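Local coordinates for GCN5-related N-acetyltransferase (Brucella melitensis biovar Abortus, PDB 4J3G), which probably transfers an acetyl group from acetyl-coenzyme A to an amino group of its substrate, as GCN5-related N-acetyltransferases do, at residues Ala29-Leu34 and Gln64-Arg69; Asp43-Thr48 and Glu54-Leu59; Thr122-Leu127 and Ile151-Ser156; Leu139-Glu144 and Gln157-Cys162. All coordinates share one frame; numbering follows the deposited sequence. Where two conformers were deposited one is given.

Contact 1 (Ala29-Leu34 and Gln64-Arg69); sequences ATEADL and QWLENR. With SO4 (sulfate ion), chain F.
Leu66 carries this contact almost alone, splitting its two methyls between neighbours on the loop. Leu66 CD2 reaches Leu34 CD2 at 4.0 Å, the two side chains meeting at a slant, and lies 3.9 Å from the carbonyl oxygen O of Thr30. The other branch, Leu66 CD1, approaches Ala29 CB at 4.2 Å. With CG anti to the backbone N (chi1 -179°), the branched end is thrust off helix 59-72 into the bend of the loop. At the outer margin Glu31 OE1 comes within 4.0 Å of Leu66 CD2 through a chain bent at chi2 (75°), while its other oxygen, OE2, is hydrogen-bonded to His63 ND1 on helix 59-72.

What shapes the loop is its own bonding. Thr30 N donates to Asp33 OD2 (3.0 Å) from above the carboxylate plane, Asp33 N returns to Thr30 O, and Asp33 OD2 also forms a salt bridge with Arg27. Ala29, just after strand 25-28, is still paired by its backbone with Val76 of strand 76-81, which anchors the start of the turn leading into helix 34-47.

On a different side of helix 59-72, Arg69 CG sits 4.1 Å above the centre of the Trp65 ring, and Arg69 NE is bonded to Ser90. A sulfate lies near Trp65 NE1 and the Arg69 guanidinium; the modelled approach to the indole nitrogen is too short to be trusted in detail.

Between 29-34 and 64-69 themselves no hydrogen bond passes: Leu66 is held by dispersion, and polar bonds such as Glu31 to His63, just outside, set the fit.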
loop_
_atom_site.group_PDB
_atom_site.type_symbol
_atom_site.label_atom_id
_atom_site.label_comp_id
_atom_site.label_asym_id
_atom_site.label_seq_id
_atom_site.Cartn_x
_atom_site.Cartn_y
_atom_site.Cartn_z
ATOM N N ALA A 29 3.928 -21.229 -12.791
ATOM C CA ALA A 29 3.462 -22.178 -11.782
ATOM C C ALA A 29 2.197 -22.880 -12.241
ATOM O O ALA A 29 1.317 -22.267 -12.838
ATOM C CB ALA A 29 3.173 -21.460 -10.461
ATOM N N THR A 30 2.092 -24.146 -11.893
ATOM C CA THR A 30 0.864 -24.912 -12.128
ATOM C C THR A 30 0.315 -25.359 -10.790
ATOM O O THR A 30 0.977 -25.221 -9.765
ATOM C CB THR A 30 1.151 -26.157 -13.004
ATOM O OG1 THR A 30 2.043 -27.036 -12.297
ATOM C CG2 THR A 30 1.801 -25.737 -14.308
ATOM N N GLU A 31 -0.868 -25.955 -10.826
ATOM C CA GLU A 31 -1.504 -26.496 -9.651
ATOM C C GLU A 31 -0.618 -27.553 -8.983
ATOM O O GLU A 31 -0.603 -27.659 -7.771
ATOM C CB GLU A 31 -2.868 -27.084 -10.028
ATOM C CG GLU A 31 -3.788 -27.369 -8.848
ATOM C CD GLU A 31 -4.425 -26.118 -8.235
ATOM O OE1 GLU A 31 -4.125 -24.989 -8.658
ATOM O OE2 GLU A 31 -5.230 -26.281 -7.297
ATOM N N ALA A 32 0.105 -28.331 -9.795
ATOM C CA ALA A 32 1.105 -29.313 -9.312
ATOM C C ALA A 32 2.205 -28.753 -8.409
ATOM O O ALA A 32 2.827 -29.504 -7.626
ATOM C CB ALA A 32 1.750 -29.990 -10.512
ATOM N N ASP A 33 2.474 -27.456 -8.543
ATOM C CA ASP A 33 3.559 -26.801 -7.811
ATOM C C ASP A 33 3.104 -26.325 -6.440
ATOM O O ASP A 33 3.918 -25.857 -5.632
ATOM C CB ASP A 33 4.062 -25.591 -8.587
ATOM C CG ASP A 33 4.811 -25.965 -9.879
ATOM O OD1 ASP A 33 5.556 -26.975 -9.923
ATOM O OD2 ASP A 33 4.697 -25.180 -10.828
ATOM N N LEU A 34 1.807 -26.443 -6.175
ATOM C CA LEU A 34 1.248 -25.860 -4.991
ATOM C C LEU A 34 1.895 -26.376 -3.673
ATOM O O LEU A 34 2.134 -25.587 -2.782
ATOM C CB LEU A 34 -0.264 -26.031 -4.965
ATOM C CG LEU A 34 -1.111 -25.002 -5.711
ATOM C CD1 LEU A 34 -2.556 -25.491 -5.662
ATOM C CD2 LEU A 34 -0.991 -23.631 -5.097
ATOM N N GLN A 64 -6.267 -20.856 -3.629
ATOM C CA GLN A 64 -7.055 -19.642 -3.877
ATOM C C GLN A 64 -6.137 -18.509 -4.326
ATOM O O GLN A 64 -6.478 -17.749 -5.237
ATOM C CB GLN A 64 -7.854 -19.202 -2.640
ATOM C CG GLN A 64 -8.894 -20.231 -2.194
ATOM C CD GLN A 64 -9.627 -19.826 -0.938
ATOM O OE1 GLN A 64 -9.647 -18.644 -0.569
ATOM N NE2 GLN A 64 -10.245 -20.807 -0.263
ATOM N N TRP A 65 -4.947 -18.441 -3.739
ATOM C CA TRP A 65 -4.006 -17.356 -4.060
ATOM C C TRP A 65 -3.560 -17.460 -5.517
ATOM O O TRP A 65 -3.545 -16.446 -6.273
ATOM C CB TRP A 65 -2.789 -17.403 -3.129
ATOM C CG TRP A 65 -1.729 -16.384 -3.442
ATOM C CD1 TRP A 65 -1.688 -15.100 -3.031
ATOM C CD2 TRP A 65 -0.547 -16.594 -4.223
ATOM N NE1 TRP A 65 -0.564 -14.486 -3.501
ATOM C CE2 TRP A 65 0.161 -15.381 -4.235
ATOM C CE3 TRP A 65 -0.024 -17.681 -4.899
ATOM C CZ2 TRP A 65 1.353 -15.221 -4.944
ATOM C CZ3 TRP A 65 1.182 -17.532 -5.576
ATOM C CH2 TRP A 65 1.860 -16.321 -5.573
ATOM N N LEU A 66 -3.248 -18.685 -5.928
ATOM C CA LEU A 66 -2.779 -18.930 -7.300
ATOM C C LEU A 66 -3.927 -18.694 -8.284
ATOM O O LEU A 66 -3.732 -18.111 -9.341
ATOM C CB LEU A 66 -2.257 -20.358 -7.440
ATOM C CG LEU A 66 -1.706 -20.769 -8.820
ATOM C CD1 LEU A 66 -0.556 -19.899 -9.269
ATOM C CD2 LEU A 66 -1.283 -22.208 -8.789
ATOM N N GLU A 67 -5.109 -19.179 -7.937
ATOM C CA GLU A 67 -6.264 -19.076 -8.835
ATOM C C GLU A 67 -6.566 -17.626 -9.071
ATOM O O GLU A 67 -6.898 -17.214 -10.203
ATOM C CB GLU A 67 -7.469 -19.765 -8.215
ATOM N N ASN A 68 -6.476 -16.827 -8.005
ATOM C CA ASN A 68 -6.773 -15.412 -8.117
ATOM C C ASN A 68 -5.693 -14.677 -8.943
ATOM O O ASN A 68 -6.018 -13.789 -9.753
ATOM C CB ASN A 68 -6.922 -14.774 -6.761
ATOM C CG ASN A 68 -8.178 -15.217 -6.033
ATOM O OD1 ASN A 68 -9.118 -15.748 -6.628
ATOM N ND2 ASN A 68 -8.191 -15.009 -4.742
ATOM N N ARG A 69 -4.431 -15.062 -8.788
ATOM C CA ARG A 69 -3.354 -14.478 -9.640
ATOM C C ARG A 69 -3.640 -14.721 -11.125
ATOM O O ARG A 69 -3.659 -13.789 -11.945
ATOM C CB ARG A 69 -1.993 -15.096 -9.306
ATOM C CG ARG A 69 -1.399 -14.518 -8.057
ATOM C CD ARG A 69 -0.952 -13.111 -8.348
ATOM N NE ARG A 69 -0.027 -12.642 -7.361
ATOM C CZ ARG A 69 -0.345 -11.870 -6.336
ATOM N NH1 ARG A 69 -1.600 -11.468 -6.155
ATOM N NH2 ARG A 69 0.602 -11.486 -5.500
HETATM S S SO4 F . -0.360 -11.534 -1.798
HETATM O O1 SO4 F . 0.584 -10.431 -1.486
HETATM O O2 SO4 F . -1.471 -11.052 -2.652
HETATM O O3 SO4 F . 0.416 -12.582 -2.500
HETATM O O4 SO4 F . -0.960 -12.102 -0.562
#

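Contact 2 (Asp43-Thr48 and Glu54-Leu59); sequences DAVENT and ETLVDL
Val45 is pressed against the backbone of the returning chain: its CG1 methyl lies 3.5 Å from the carbonyl carbon C of Glu54 and 3.7 Å from the amide N of Thr55. That methyl is anti to the backbone N (chi1 171°), which aims it off helix 34-47 straight at the peptide. It meets a flat peptide surface more than another side chain, and Val45 CG1 is a loose 4.4 Å from Leu56 CD1. Beside this buried spot a water donates to both Val45 O (2.9 Å) and Glu54 O (3.0 Å), stitching the end of the helix to the loop. Val45 O and Thr48 O also receive Lys171 NZ.

The chain here leaves one helix and folds back over its last turn to enter the next, within the pair of helices that GNAT folds insert between their first two strands. Thr48 OG1 hydrogen-bonds Ala44 O as the helix ends, where the backbone bond from Thr48 N is weak. Ten residues on, Asp58 stands at the N-cap of helix 59-72, its OD1 accepting from Asn61 N.

The outer side is looser and polar. Glu46 and Leu56 cross at about a right angle, with Glu46 CG 3.8 Å from Leu56 CD1; Glu46 OE2 is modelled still nearer the other methyl, a tight spacing that is doubtful for exposed groups. Asn47 ND2 bonds Asp43 OD1 one helical turn back, 2.7 Å away, from above the carboxylate plane. Glu98 of the second subunit accepts from Glu54 N and is hydrogen-bonded to Thr55 OG1.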
loop_
_atom_site.group_PDB
_atom_site.type_symbol
_atom_site.label_atom_id
_atom_site.label_comp_id
_atom_site.label_asym_id
_atom_site.label_seq_id
_atom_site.Cartn_x
_atom_site.Cartn_y
_atom_site.Cartn_z
ATOM N N ASP A 43 7.753 -21.390 5.201
ATOM C CA ASP A 43 9.139 -21.243 5.635
ATOM C C ASP A 43 9.455 -19.761 5.823
ATOM O O ASP A 43 9.946 -19.389 6.872
ATOM C CB ASP A 43 10.092 -21.850 4.609
ATOM C CG ASP A 43 11.473 -22.227 5.205
ATOM O OD1 ASP A 43 11.989 -21.585 6.151
ATOM O OD2 ASP A 43 12.031 -23.228 4.715
ATOM N N ALA A 44 9.115 -18.945 4.821
ATOM C CA ALA A 44 9.310 -17.462 4.922
ATOM C C ALA A 44 8.523 -16.857 6.094
ATOM O O ALA A 44 9.042 -15.981 6.834
ATOM C CB ALA A 44 8.950 -16.775 3.636
ATOM N N VAL A 45 7.288 -17.313 6.277
ATOM C CA VAL A 45 6.455 -16.838 7.393
ATOM C C VAL A 45 7.083 -17.141 8.766
ATOM O O VAL A 45 7.103 -16.283 9.681
ATOM C CB VAL A 45 5.054 -17.450 7.300
ATOM C CG1 VAL A 45 4.245 -17.162 8.546
ATOM C CG2 VAL A 45 4.361 -16.903 6.076
ATOM N N GLU A 46 7.604 -18.358 8.895
ATOM C CA GLU A 46 8.141 -18.851 10.166
ATOM C C GLU A 46 9.513 -18.335 10.496
ATOM O O GLU A 46 9.798 -18.079 11.666
ATOM C CB GLU A 46 8.249 -20.376 10.109
ATOM C CG GLU A 46 6.917 -21.065 10.068
ATOM C CD GLU A 46 7.027 -22.548 9.684
ATOM O OE1 GLU A 46 8.112 -23.171 9.828
ATOM O OE2 GLU A 46 6.014 -23.069 9.205
ATOM N N ASN A 47 10.365 -18.198 9.474
ATOM C CA ASN A 47 11.827 -18.126 9.666
ATOM C C ASN A 47 12.503 -16.860 9.139
ATOM O O ASN A 47 13.726 -16.798 9.102
ATOM C CB ASN A 47 12.498 -19.315 8.994
ATOM C CG ASN A 47 12.111 -20.613 9.637
ATOM O OD1 ASN A 47 12.011 -20.689 10.848
ATOM N ND2 ASN A 47 11.826 -21.606 8.838
ATOM N N THR A 48 11.729 -15.887 8.674
ATOM C CA THR A 48 12.350 -14.697 8.048
ATOM C C THR A 48 11.547 -13.443 8.275
ATOM O O THR A 48 10.363 -13.481 8.636
ATOM C CB THR A 48 12.503 -14.872 6.508
ATOM O OG1 THR A 48 11.255 -14.612 5.864
ATOM C CG2 THR A 48 12.977 -16.278 6.137
ATOM N N GLU A 54 2.643 -13.684 10.309
ATOM C CA GLU A 54 3.172 -14.685 11.248
ATOM C C GLU A 54 2.341 -15.969 11.207
ATOM O O GLU A 54 2.723 -16.987 11.802
ATOM C CB GLU A 54 3.259 -14.105 12.694
ATOM C CG GLU A 54 4.465 -13.197 12.861
ATOM C CD GLU A 54 4.525 -12.385 14.170
ATOM O OE1 GLU A 54 3.815 -11.356 14.278
ATOM O OE2 GLU A 54 5.359 -12.708 15.054
ATOM N N THR A 55 1.261 -15.958 10.436
ATOM C CA THR A 55 0.291 -17.033 10.487
ATOM C C THR A 55 0.546 -18.032 9.385
ATOM O O THR A 55 0.548 -17.683 8.219
ATOM C CB THR A 55 -1.128 -16.486 10.345
ATOM O OG1 THR A 55 -1.386 -15.587 11.419
ATOM C CG2 THR A 55 -2.165 -17.627 10.402
ATOM N N LEU A 56 0.753 -19.299 9.749
ATOM C CA LEU A 56 0.921 -20.364 8.739
ATOM C C LEU A 56 -0.388 -20.603 7.998
ATOM O O LEU A 56 -1.483 -20.511 8.581
ATOM C CB LEU A 56 1.348 -21.691 9.396
ATOM C CG LEU A 56 2.821 -21.829 9.784
ATOM C CD1 LEU A 56 3.194 -20.785 10.816
ATOM C CD2 LEU A 56 3.142 -23.233 10.267
ATOM N N VAL A 57 -0.268 -20.974 6.733
ATOM C CA VAL A 57 -1.441 -21.264 5.892
ATOM C C VAL A 57 -1.415 -22.708 5.401
ATOM O O VAL A 57 -0.435 -23.449 5.602
ATOM C CB VAL A 57 -1.590 -20.268 4.694
ATOM C CG1 VAL A 57 -1.665 -18.830 5.182
ATOM C CG2 VAL A 57 -0.470 -20.436 3.683
ATOM N N ASP A 58 -2.513 -23.107 4.763
ATOM C CA ASP A 58 -2.686 -24.460 4.262
ATOM C C ASP A 58 -2.766 -24.476 2.747
ATOM O O ASP A 58 -2.747 -23.419 2.083
ATOM C CB ASP A 58 -3.902 -25.135 4.918
ATOM C CG ASP A 58 -5.213 -24.402 4.677
ATOM O OD1 ASP A 58 -5.327 -23.557 3.774
ATOM O OD2 ASP A 58 -6.189 -24.724 5.367
ATOM N N LEU A 59 -2.795 -25.684 2.193
ATOM C CA LEU A 59 -2.732 -25.857 0.770
ATOM C C LEU A 59 -3.871 -25.095 0.074
ATOM O O LEU A 59 -3.632 -24.425 -0.957
ATOM C CB LEU A 59 -2.771 -27.342 0.418
ATOM C CG LEU A 59 -2.324 -27.666 -1.001
ATOM C CD1 LEU A 59 -0.846 -27.375 -1.226
ATOM C CD2 LEU A 59 -2.599 -29.153 -1.270
HETATM O O HOH W 1 5.722 -16.723 12.174
#

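Contact 3 (Thr122-Leu127 and Ile151-Ser156); sequences TLLAEL and IALHRS
Leu124 meets helix 148-156 with a single methyl, CD2, which serves both an aliphatic and an aromatic neighbour. The aliphatic contact is with Leu153: Leu124 CD2 and Leu153 CD2 stand 3.5 Å apart, a close van der Waals approach. Their side chains run past each other in opposite directions; Leu124 CG stands anti to its N (chi1 -177°), which carries CD2 across to the other helix.

The aromatic contact is a CH-pi interaction. The same Leu124 CD2 lies over one face of the His154 imidazole, 4.1 Å from the ring centroid and 17° off the normal, shifted toward the rim so that it stands nearest His154 CD2 (3.9 Å). Leu124 CD2 also packs on His154 CA at 3.9 Å, in the angle between the imidazole and the His154 backbone.

Hydrogen bonds steady the histidine and the backbone near it, though none passes between the two segments. His154 ND1 is bonded to Ser150 O one turn earlier, which fixes the ring's rotation and presents its face to the leucine. Ser156 OG donates to Leu153 O at 2.6 Å, three residues back. Thr122 OG1 bonds Gly118 O within the Arg-Gly-Gly-Gly-Ile-Gly sequence that, as in other GNAT enzymes, probably holds the pyrophosphate of the cofactor.

Helices 119-133 and 148-156 are thus joined side by side on the sheet. Leu124 also rests on Leu106 of strand 103-110, His154 reaches Ile143 of strand 138-144 and Met181 of strand 174-184, and Ile151 packs on those last two strands as well.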
loop_
_atom_site.group_PDB
_atom_site.type_symbol
_atom_site.label_atom_id
_atom_site.label_comp_id
_atom_site.label_asym_id
_atom_site.label_seq_id
_atom_site.Cartn_x
_atom_site.Cartn_y
_atom_site.Cartn_z
ATOM N N THR A 122 17.678 -14.460 -10.658
ATOM C CA THR A 122 17.164 -15.037 -11.918
ATOM C C THR A 122 15.612 -14.905 -12.017
ATOM O O THR A 122 15.044 -14.608 -13.079
ATOM C CB THR A 122 17.517 -16.541 -12.014
ATOM O OG1 THR A 122 18.953 -16.723 -11.938
ATOM C CG2 THR A 122 17.020 -17.152 -13.312
ATOM N N LEU A 123 14.933 -15.214 -10.919
ATOM C CA LEU A 123 13.513 -14.991 -10.845
ATOM C C LEU A 123 13.118 -13.522 -11.082
ATOM O O LEU A 123 12.155 -13.256 -11.818
ATOM C CB LEU A 123 12.973 -15.447 -9.504
ATOM C CG LEU A 123 12.820 -16.953 -9.362
ATOM C CD1 LEU A 123 12.669 -17.303 -7.895
ATOM C CD2 LEU A 123 11.652 -17.457 -10.191
ATOM N N LEU A 124 13.808 -12.584 -10.419
ATOM C CA LEU A 124 13.490 -11.165 -10.552
ATOM C C LEU A 124 13.649 -10.761 -12.001
ATOM O O LEU A 124 12.770 -10.094 -12.598
ATOM C CB LEU A 124 14.431 -10.327 -9.668
ATOM C CG LEU A 124 14.198 -8.835 -9.632
ATOM C CD1 LEU A 124 12.752 -8.539 -9.281
ATOM C CD2 LEU A 124 15.153 -8.151 -8.642
ATOM N N ALA A 125 14.767 -11.187 -12.604
ATOM C CA ALA A 125 15.010 -10.806 -13.973
ATOM C C ALA A 125 13.890 -11.265 -14.892
ATOM O O ALA A 125 13.485 -10.526 -15.783
ATOM C CB ALA A 125 16.358 -11.318 -14.464
ATOM N N GLU A 126 13.403 -12.480 -14.711
ATOM C CA GLU A 126 12.353 -12.998 -15.600
ATOM C C GLU A 126 10.999 -12.347 -15.315
ATOM O O GLU A 126 10.229 -12.033 -16.233
ATOM C CB GLU A 126 12.242 -14.516 -15.487
ATOM C CG GLU A 126 11.252 -15.123 -16.494
ATOM C CD GLU A 126 11.432 -14.639 -17.942
ATOM O OE1 GLU A 126 12.605 -14.538 -18.443
ATOM O OE2 GLU A 126 10.387 -14.400 -18.588
ATOM N N LEU A 127 10.714 -12.101 -14.040
ATOM C CA LEU A 127 9.477 -11.415 -13.697
ATOM C C LEU A 127 9.412 -10.013 -14.313
ATOM O O LEU A 127 8.347 -9.576 -14.758
ATOM C CB LEU A 127 9.338 -11.290 -12.183
ATOM C CG LEU A 127 7.911 -11.030 -11.663
ATOM C CD1 LEU A 127 6.972 -12.149 -12.072
ATOM C CD2 LEU A 127 7.913 -10.915 -10.142
ATOM N N ILE A 151 18.276 -5.679 -1.024
ATOM C CA ILE A 151 18.337 -4.341 -1.624
ATOM C C ILE A 151 19.355 -4.351 -2.786
ATOM O O ILE A 151 19.059 -3.855 -3.894
ATOM C CB ILE A 151 18.678 -3.292 -0.559
ATOM C CG1 ILE A 151 17.485 -3.141 0.417
ATOM C CG2 ILE A 151 18.983 -1.954 -1.174
ATOM C CD1 ILE A 151 17.856 -2.541 1.755
ATOM N N ALA A 152 20.528 -4.926 -2.541
ATOM C CA ALA A 152 21.585 -4.976 -3.580
ATOM C C ALA A 152 21.112 -5.824 -4.796
ATOM O O ALA A 152 21.419 -5.508 -5.954
ATOM C CB ALA A 152 22.860 -5.546 -2.981
ATOM N N LEU A 153 20.394 -6.911 -4.513
ATOM C CA LEU A 153 19.865 -7.772 -5.565
ATOM C C LEU A 153 18.917 -6.964 -6.467
ATOM O O LEU A 153 19.045 -6.968 -7.693
ATOM C CB LEU A 153 19.188 -9.019 -4.937
ATOM C CG LEU A 153 18.580 -10.149 -5.780
ATOM C CD1 LEU A 153 18.512 -11.466 -4.991
ATOM C CD2 LEU A 153 17.198 -9.767 -6.234
ATOM N N HIS A 154 17.952 -6.276 -5.854
ATOM C CA HIS A 154 17.040 -5.430 -6.617
ATOM C C HIS A 154 17.784 -4.306 -7.324
ATOM O O HIS A 154 17.537 -4.046 -8.465
ATOM C CB HIS A 154 15.928 -4.873 -5.721
ATOM C CG HIS A 154 14.881 -5.885 -5.351
ATOM N ND1 HIS A 154 15.104 -6.879 -4.428
ATOM C CD2 HIS A 154 13.586 -6.004 -5.730
ATOM C CE1 HIS A 154 14.005 -7.607 -4.292
ATOM N NE2 HIS A 154 13.063 -7.083 -5.052
ATOM N N ARG A 155 18.725 -3.666 -6.643
ATOM C CA ARG A 155 19.493 -2.605 -7.270
ATOM C C ARG A 155 20.237 -3.075 -8.523
ATOM O O ARG A 155 20.342 -2.344 -9.475
ATOM C CB ARG A 155 20.473 -1.979 -6.282
ATOM C CG ARG A 155 21.139 -0.746 -6.837
ATOM C CD ARG A 155 21.415 0.340 -5.809
ATOM N NE ARG A 155 21.854 -0.111 -4.478
ATOM C CZ ARG A 155 21.470 0.451 -3.321
ATOM N NH1 ARG A 155 20.553 1.424 -3.293
ATOM N NH2 ARG A 155 21.950 -0.004 -2.162
ATOM N N SER A 156 20.714 -4.311 -8.491
ATOM C CA SER A 156 21.417 -4.905 -9.632
ATOM C C SER A 156 20.558 -5.020 -10.870
ATOM O O SER A 156 21.070 -5.089 -12.009
ATOM C CB SER A 156 22.059 -6.279 -9.267
ATOM O OG SER A 156 21.103 -7.372 -9.247
#

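Contact 4 (Leu139-Glu144 and Gln157-Cys162); sequences LIAGIE and QGFEEC. With EDO (1,2-ethanediol), chain G.
Phe159 lays one corner of its ring, CE2 and CZ, against Leu139. Phe159 CZ is 3.9 Å from Leu139 CB, and Phe159 CE2 is 3.7 Å from Leu139 O, which approaches the ring obliquely. Farther along, Ala141 CB comes to 4.3 Å from Phe159 CE2. Leu139 and Ala141, two residues apart, present their CB atoms on the same face of strand 138-144. With CG anti to its carbonyl carbon (chi1 -76°), Phe159 turns its ring from just before strand 160-171 toward strand 138-144.

Strand 174-184 runs between these two strands, and its Met181 and Lys183 pair by backbone bonds with Ala141 and Leu139. Phe159 therefore reaches across one strand, which fits the 8.4 Å between Ala141 CA and Phe159 CA. His154 meets the ring edge-to-face, and Gly158 makes the turn with a positive phi of 99°.

Ile140 bonds to strand 103-110; a likely crystallisation additive, ethanediol, lies near Gly142 O. In GNAT enzymes the equivalent strands splay apart to receive acetyl-coenzyme A, and these probably do the same.

No hydrogen bond crosses, and the ring joins the segments by van der Waals contact with CB atoms and a carbonyl oxygen; backbone bonds set the spacing.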
loop_
_atom_site.group_PDB
_atom_site.type_symbol
_atom_site.label_atom_id
_atom_site.label_comp_id
_atom_site.label_asym_id
_atom_site.label_seq_id
_atom_site.Cartn_x
_atom_site.Cartn_y
_atom_site.Cartn_z
ATOM N N LEU A 139 7.283 -1.249 -11.337
ATOM C CA LEU A 139 7.399 -2.269 -10.292
ATOM C C LEU A 139 7.889 -1.694 -8.967
ATOM O O LEU A 139 8.851 -0.928 -8.908
ATOM C CB LEU A 139 8.342 -3.415 -10.704
ATOM C CG LEU A 139 7.830 -4.244 -11.906
ATOM C CD1 LEU A 139 8.996 -5.056 -12.488
ATOM C CD2 LEU A 139 6.677 -5.117 -11.481
ATOM N N ILE A 140 7.199 -2.066 -7.911
ATOM C CA ILE A 140 7.585 -1.680 -6.556
ATOM C C ILE A 140 8.059 -2.890 -5.755
ATOM O O ILE A 140 7.424 -3.942 -5.797
ATOM C CB ILE A 140 6.388 -1.044 -5.856
ATOM C CG1 ILE A 140 5.912 0.201 -6.615
ATOM C CG2 ILE A 140 6.743 -0.640 -4.426
ATOM C CD1 ILE A 140 6.886 1.351 -6.579
ATOM N N ALA A 141 9.158 -2.726 -4.993
ATOM C CA ALA A 141 9.602 -3.718 -4.013
ATOM C C ALA A 141 9.519 -3.047 -2.637
ATOM O O ALA A 141 9.985 -1.945 -2.468
ATOM C CB ALA A 141 11.009 -4.178 -4.306
ATOM N N GLY A 142 8.898 -3.759 -1.688
ATOM C CA GLY A 142 8.937 -3.396 -0.284
ATOM C C GLY A 142 9.818 -4.372 0.420
ATOM O O GLY A 142 9.531 -5.582 0.445
ATOM N N ILE A 143 10.918 -3.878 0.984
ATOM C CA ILE A 143 11.964 -4.704 1.523
ATOM C C ILE A 143 12.245 -4.271 2.947
ATOM O O ILE A 143 12.320 -3.083 3.257
ATOM C CB ILE A 143 13.250 -4.543 0.693
ATOM C CG1 ILE A 143 12.940 -4.828 -0.793
ATOM C CG2 ILE A 143 14.348 -5.429 1.240
ATOM C CD1 ILE A 143 14.081 -4.472 -1.759
ATOM N N GLU A 144 12.406 -5.256 3.813
ATOM C CA GLU A 144 12.766 -4.960 5.180
ATOM C C GLU A 144 14.102 -4.219 5.132
ATOM O O GLU A 144 15.038 -4.662 4.465
ATOM C CB GLU A 144 12.861 -6.253 5.962
ATOM C CG GLU A 144 13.072 -6.046 7.432
ATOM C CD GLU A 144 14.519 -5.982 7.805
ATOM O OE1 GLU A 144 15.299 -6.863 7.352
ATOM O OE2 GLU A 144 14.880 -5.064 8.539
ATOM N N GLN A 157 19.247 -5.015 -10.673
ATOM C CA GLN A 157 18.313 -5.103 -11.768
ATOM C C GLN A 157 17.692 -3.744 -12.113
ATOM O O GLN A 157 16.749 -3.686 -12.885
ATOM C CB GLN A 157 17.184 -6.078 -11.384
ATOM C CG GLN A 157 17.642 -7.498 -11.147
ATOM C CD GLN A 157 18.304 -8.019 -12.378
ATOM O OE1 GLN A 157 17.710 -7.999 -13.453
ATOM N NE2 GLN A 157 19.552 -8.430 -12.258
ATOM N N GLY A 158 18.203 -2.658 -11.564
ATOM C CA GLY A 158 17.793 -1.350 -11.993
ATOM C C GLY A 158 16.765 -0.698 -11.115
ATOM O O GLY A 158 16.303 0.372 -11.428
ATOM N N PHE A 159 16.433 -1.326 -9.977
ATOM C CA PHE A 159 15.595 -0.688 -8.985
ATOM C C PHE A 159 16.389 0.425 -8.266
ATOM O O PHE A 159 17.597 0.284 -8.074
ATOM C CB PHE A 159 15.115 -1.688 -7.952
ATOM C CG PHE A 159 14.008 -2.573 -8.435
ATOM C CD1 PHE A 159 14.253 -3.609 -9.340
ATOM C CD2 PHE A 159 12.712 -2.377 -7.996
ATOM C CE1 PHE A 159 13.198 -4.413 -9.808
ATOM C CE2 PHE A 159 11.681 -3.204 -8.426
ATOM C CZ PHE A 159 11.926 -4.199 -9.356
ATOM N N GLU A 160 15.699 1.517 -7.909
ATOM C CA GLU A 160 16.272 2.625 -7.123
ATOM C C GLU A 160 15.521 2.749 -5.818
ATOM O O GLU A 160 14.327 2.421 -5.757
ATOM C CB GLU A 160 16.206 3.968 -7.889
ATOM C CG GLU A 160 16.915 3.962 -9.253
ATOM C CD GLU A 160 17.373 5.354 -9.731
ATOM O OE1 GLU A 160 16.728 6.392 -9.406
ATOM O OE2 GLU A 160 18.399 5.418 -10.442
ATOM N N GLU A 161 16.195 3.246 -4.781
ATOM C CA GLU A 161 15.512 3.473 -3.507
ATOM C C GLU A 161 14.597 4.683 -3.568
ATOM O O GLU A 161 14.941 5.724 -4.115
ATOM C CB GLU A 161 16.490 3.664 -2.352
ATOM C CG GLU A 161 17.410 2.514 -2.146
ATOM C CD GLU A 161 18.135 2.576 -0.815
ATOM O OE1 GLU A 161 17.996 3.606 -0.048
ATOM O OE2 GLU A 161 18.816 1.574 -0.536
ATOM N N CYS A 162 13.441 4.548 -2.956
ATOM C CA CYS A 162 12.468 5.630 -2.839
ATOM C C CYS A 162 12.631 6.234 -1.463
ATOM O O CYS A 162 12.741 7.450 -1.332
ATOM C CB CYS A 162 11.090 5.064 -3.015
ATOM S SG CYS A 162 10.857 4.375 -4.672
HETATM C C1 EDO G . 8.809 -7.344 3.743
HETATM O O1 EDO G . 9.339 -7.945 2.544
HETATM C C2 EDO G . 7.628 -6.452 3.412
HETATM O O2 EDO G . 6.489 -7.279 3.392
#

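The contacts fall into two pairs. Contact 2 is nested in the chain loop closed by contact 1; their centres are about 17 Å apart, and Leu34 O touches Leu59 CD1 at 3.8 Å, where helices 34-47 and 59-72 meet. Contacts 3 and 4 interlock along the chain with centres about 9 Å apart: Arg155 NH1 forms a salt bridge with Glu161 OE2 at 3.3 Å, and His154 CD2 packs on Ala141 CB. The pairs lie on opposite sides of the chain's centre, contacts 1 and 3 about 22 Å apart between centres. Strand 138-144 of contact 4 and helix 119-133 of contact 3 probably border the cofactor site, and contacts 2 and 4 both touch the second subunit.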